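Local coordinates for protein tyrosine aminotransferase (Leishmania infantum, PDB 4IX8) that probably catalyses the pyridoxal phosphate-dependent transfer of the amino group from L-tyrosine to 2-oxoglutarate, like other aminotransferases of its family, at residues P219-S225 / Q370-M376. Residues are numbered along the deposited sequence; the frame is centred on the assembly and turned at random.
Sequences PSNPCGS and QASMFVM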
loop_
_atom_site.group_PDB
_atom_site.type_symbol
_atom_site.label_atom_id
_atom_site.label_comp_id
_atom_site.label_asym_id
_atom_site.label_seq_id
_atom_site.Cartn_x
_atom_site.Cartn_y
_atom_site.Cartn_z
ATOM N N PRO A 219 21.327 -7.704 2.566
ATOM C CA PRO A 219 21.595 -8.900 1.779
ATOM C C PRO A 219 20.664 -9.014 0.602
ATOM O O PRO A 219 19.575 -8.432 0.652
ATOM C CB PRO A 219 21.374 -10.040 2.783
ATOM C CG PRO A 219 21.595 -9.426 4.133
ATOM C CD PRO A 219 21.054 -8.014 3.977
ATOM N N SER A 220 21.024 -9.840 -0.382
ATOM C CA SER A 220 20.326 -9.831 -1.671
ATOM C C SER A 220 19.266 -10.923 -1.893
ATOM O O SER A 220 19.486 -12.082 -1.610
ATOM C CB SER A 220 21.342 -9.940 -2.794
ATOM O OG SER A 220 20.670 -10.332 -3.974
ATOM N N ASN A 221 18.090 -10.493 -2.349
ATOM C CA ASN A 221 17.139 -11.305 -3.093
ATOM C C ASN A 221 17.306 -10.905 -4.560
ATOM O O ASN A 221 17.053 -9.760 -4.871
ATOM C CB ASN A 221 15.697 -11.030 -2.598
ATOM C CG ASN A 221 14.642 -11.666 -3.478
ATOM O OD1 ASN A 221 14.965 -12.439 -4.396
ATOM N ND2 ASN A 221 13.368 -11.366 -3.199
ATOM N N PRO A 222 17.653 -11.833 -5.482
ATOM C CA PRO A 222 17.653 -13.295 -5.393
ATOM C C PRO A 222 18.980 -13.991 -5.086
ATOM O O PRO A 222 18.908 -15.213 -5.035
ATOM C CB PRO A 222 17.213 -13.701 -6.802
ATOM C CG PRO A 222 17.893 -12.685 -7.669
ATOM C CD PRO A 222 17.954 -11.410 -6.867
ATOM N N CYS A 223 20.107 -13.301 -4.859
ATOM C CA CYS A 223 21.444 -13.968 -4.943
ATOM C C CYS A 223 21.926 -14.631 -3.632
ATOM O O CYS A 223 22.816 -15.480 -3.647
ATOM C CB CYS A 223 22.507 -12.942 -5.371
ATOM S SG CYS A 223 22.131 -12.137 -6.930
ATOM N N GLY A 224 21.360 -14.202 -2.500
ATOM C CA GLY A 224 21.729 -14.734 -1.200
ATOM C C GLY A 224 23.037 -14.169 -0.670
ATOM O O GLY A 224 23.599 -14.662 0.315
ATOM N N SER A 225 23.538 -13.145 -1.333
ATOM C CA SER A 225 24.822 -12.565 -0.980
ATOM C C SER A 225 24.721 -11.703 0.252
ATOM O O SER A 225 23.668 -11.131 0.554
ATOM C CB SER A 225 25.363 -11.719 -2.131
ATOM O OG SER A 225 24.414 -10.705 -2.476
ATOM N N GLN A 370 24.819 -16.644 1.652
ATOM C CA GLN A 370 25.313 -16.231 2.958
ATOM C C GLN A 370 24.227 -15.546 3.762
ATOM O O GLN A 370 24.444 -15.180 4.923
ATOM C CB GLN A 370 26.494 -15.288 2.788
ATOM C CG GLN A 370 27.641 -15.972 2.128
ATOM C CD GLN A 370 28.044 -17.198 2.904
ATOM O OE1 GLN A 370 28.056 -17.203 4.146
ATOM N NE2 GLN A 370 28.340 -18.277 2.173
ATOM N N ALA A 371 23.063 -15.369 3.135
ATOM C CA ALA A 371 21.979 -14.583 3.722
ATOM C C ALA A 371 20.711 -14.645 2.890
ATOM O O ALA A 371 20.689 -15.246 1.804
ATOM C CB ALA A 371 22.402 -13.144 3.870
ATOM N N SER A 372 19.675 -13.969 3.397
ATOM C CA SER A 372 18.363 -13.946 2.763
ATOM C C SER A 372 17.885 -15.403 2.642
ATOM O O SER A 372 18.351 -16.246 3.403
ATOM C CB SER A 372 18.417 -13.246 1.419
ATOM O OG SER A 372 17.130 -13.160 0.856
ATOM N N MET A 373 16.961 -15.680 1.713
ATOM C CA MET A 373 16.226 -16.974 1.622
ATOM C C MET A 373 16.308 -17.665 0.261
ATOM O O MET A 373 15.540 -18.588 -0.022
ATOM C CB MET A 373 14.733 -16.767 1.917
ATOM C CG MET A 373 14.372 -16.261 3.303
ATOM S SD MET A 373 12.754 -15.419 3.348
ATOM C CE MET A 373 11.801 -16.244 2.070
ATOM N N PHE A 374 17.209 -17.201 -0.590
ATOM C CA PHE A 374 17.215 -17.610 -1.989
ATOM C C PHE A 374 18.581 -18.044 -2.459
ATOM O O PHE A 374 19.597 -17.653 -1.899
ATOM C CB PHE A 374 16.747 -16.460 -2.875
ATOM C CG PHE A 374 15.449 -15.827 -2.426
ATOM C CD1 PHE A 374 14.232 -16.409 -2.744
ATOM C CD2 PHE A 374 15.452 -14.674 -1.676
ATOM C CE1 PHE A 374 13.068 -15.837 -2.335
ATOM C CE2 PHE A 374 14.270 -14.095 -1.280
ATOM C CZ PHE A 374 13.090 -14.672 -1.615
ATOM N N VAL A 375 18.598 -18.828 -3.520
ATOM C CA VAL A 375 19.833 -19.166 -4.163
ATOM C C VAL A 375 19.663 -18.954 -5.660
ATOM O O VAL A 375 18.548 -19.038 -6.179
ATOM C CB VAL A 375 20.239 -20.619 -3.809
ATOM C CG1 VAL A 375 19.350 -21.641 -4.505
ATOM C CG2 VAL A 375 21.679 -20.840 -4.127
ATOM N N MET A 376 20.752 -18.582 -6.330
ATOM C CA MET A 376 20.757 -18.441 -7.775
ATOM C C MET A 376 21.611 -19.544 -8.399
ATOM O O MET A 376 22.821 -19.628 -8.163
ATOM C CB MET A 376 21.280 -17.072 -8.177
ATOM C CG MET A 376 20.268 -15.956 -8.045
ATOM S SD MET A 376 18.919 -16.049 -9.246
ATOM C CE MET A 376 19.576 -15.016 -10.556
HETATM O O HOH W 1 23.105 -17.838 -5.081
#
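In the cofactor site of this fold-type I aminotransferase, Asn221 of the loop 219-225 lies against Phe374, at the start of a strand in the smaller sheet. The loop carries the family's Asn-Pro-x-Gly sequence and follows strand 211-217 of the large sheet, so the contact joins the two sheets of the subunit beside the pyridoxal phosphate. The Asn221 amide is stacked over one face of the Phe374 ring, the two planes 19° apart, with Asn221 CG 3.3 Å from Phe374 CE2. CG of Asn221 stands opposite the backbone N (chi1 170°), which carries the amide out over the rim of the ring. There its two ends are also gripped: ND2 is hydrogen-bonded to O3 of the pyridoxal phosphate carried by Lys282, and OD1 accepts from Arg418, which probably fixes the rotation of the amide. Met373 CB lies over the opposite face of the same ring.

The cis peptide bonds before Pro219 and Pro222 shape the loop. Ser220 OG accepts from Cys223 N (3.1 Å) and Ser220 O from Gly224 N, together an ST motif; within this turn Gly224, with positive phi, brings its CA to 3.7 Å from Phe374 O, while Gly224 O accepts from Gln370 N at 2.7 Å. Nearby, Pro219 CB packs on Ala371 CB at 3.4 Å. At the other end the bent Met376 chain crosses the Pro222 ring, SD lying 3.8 Å from Pro222 CB. A water completes the junction, donating to Cys223 O and accepting from Met376 N, each at 2.8 Å.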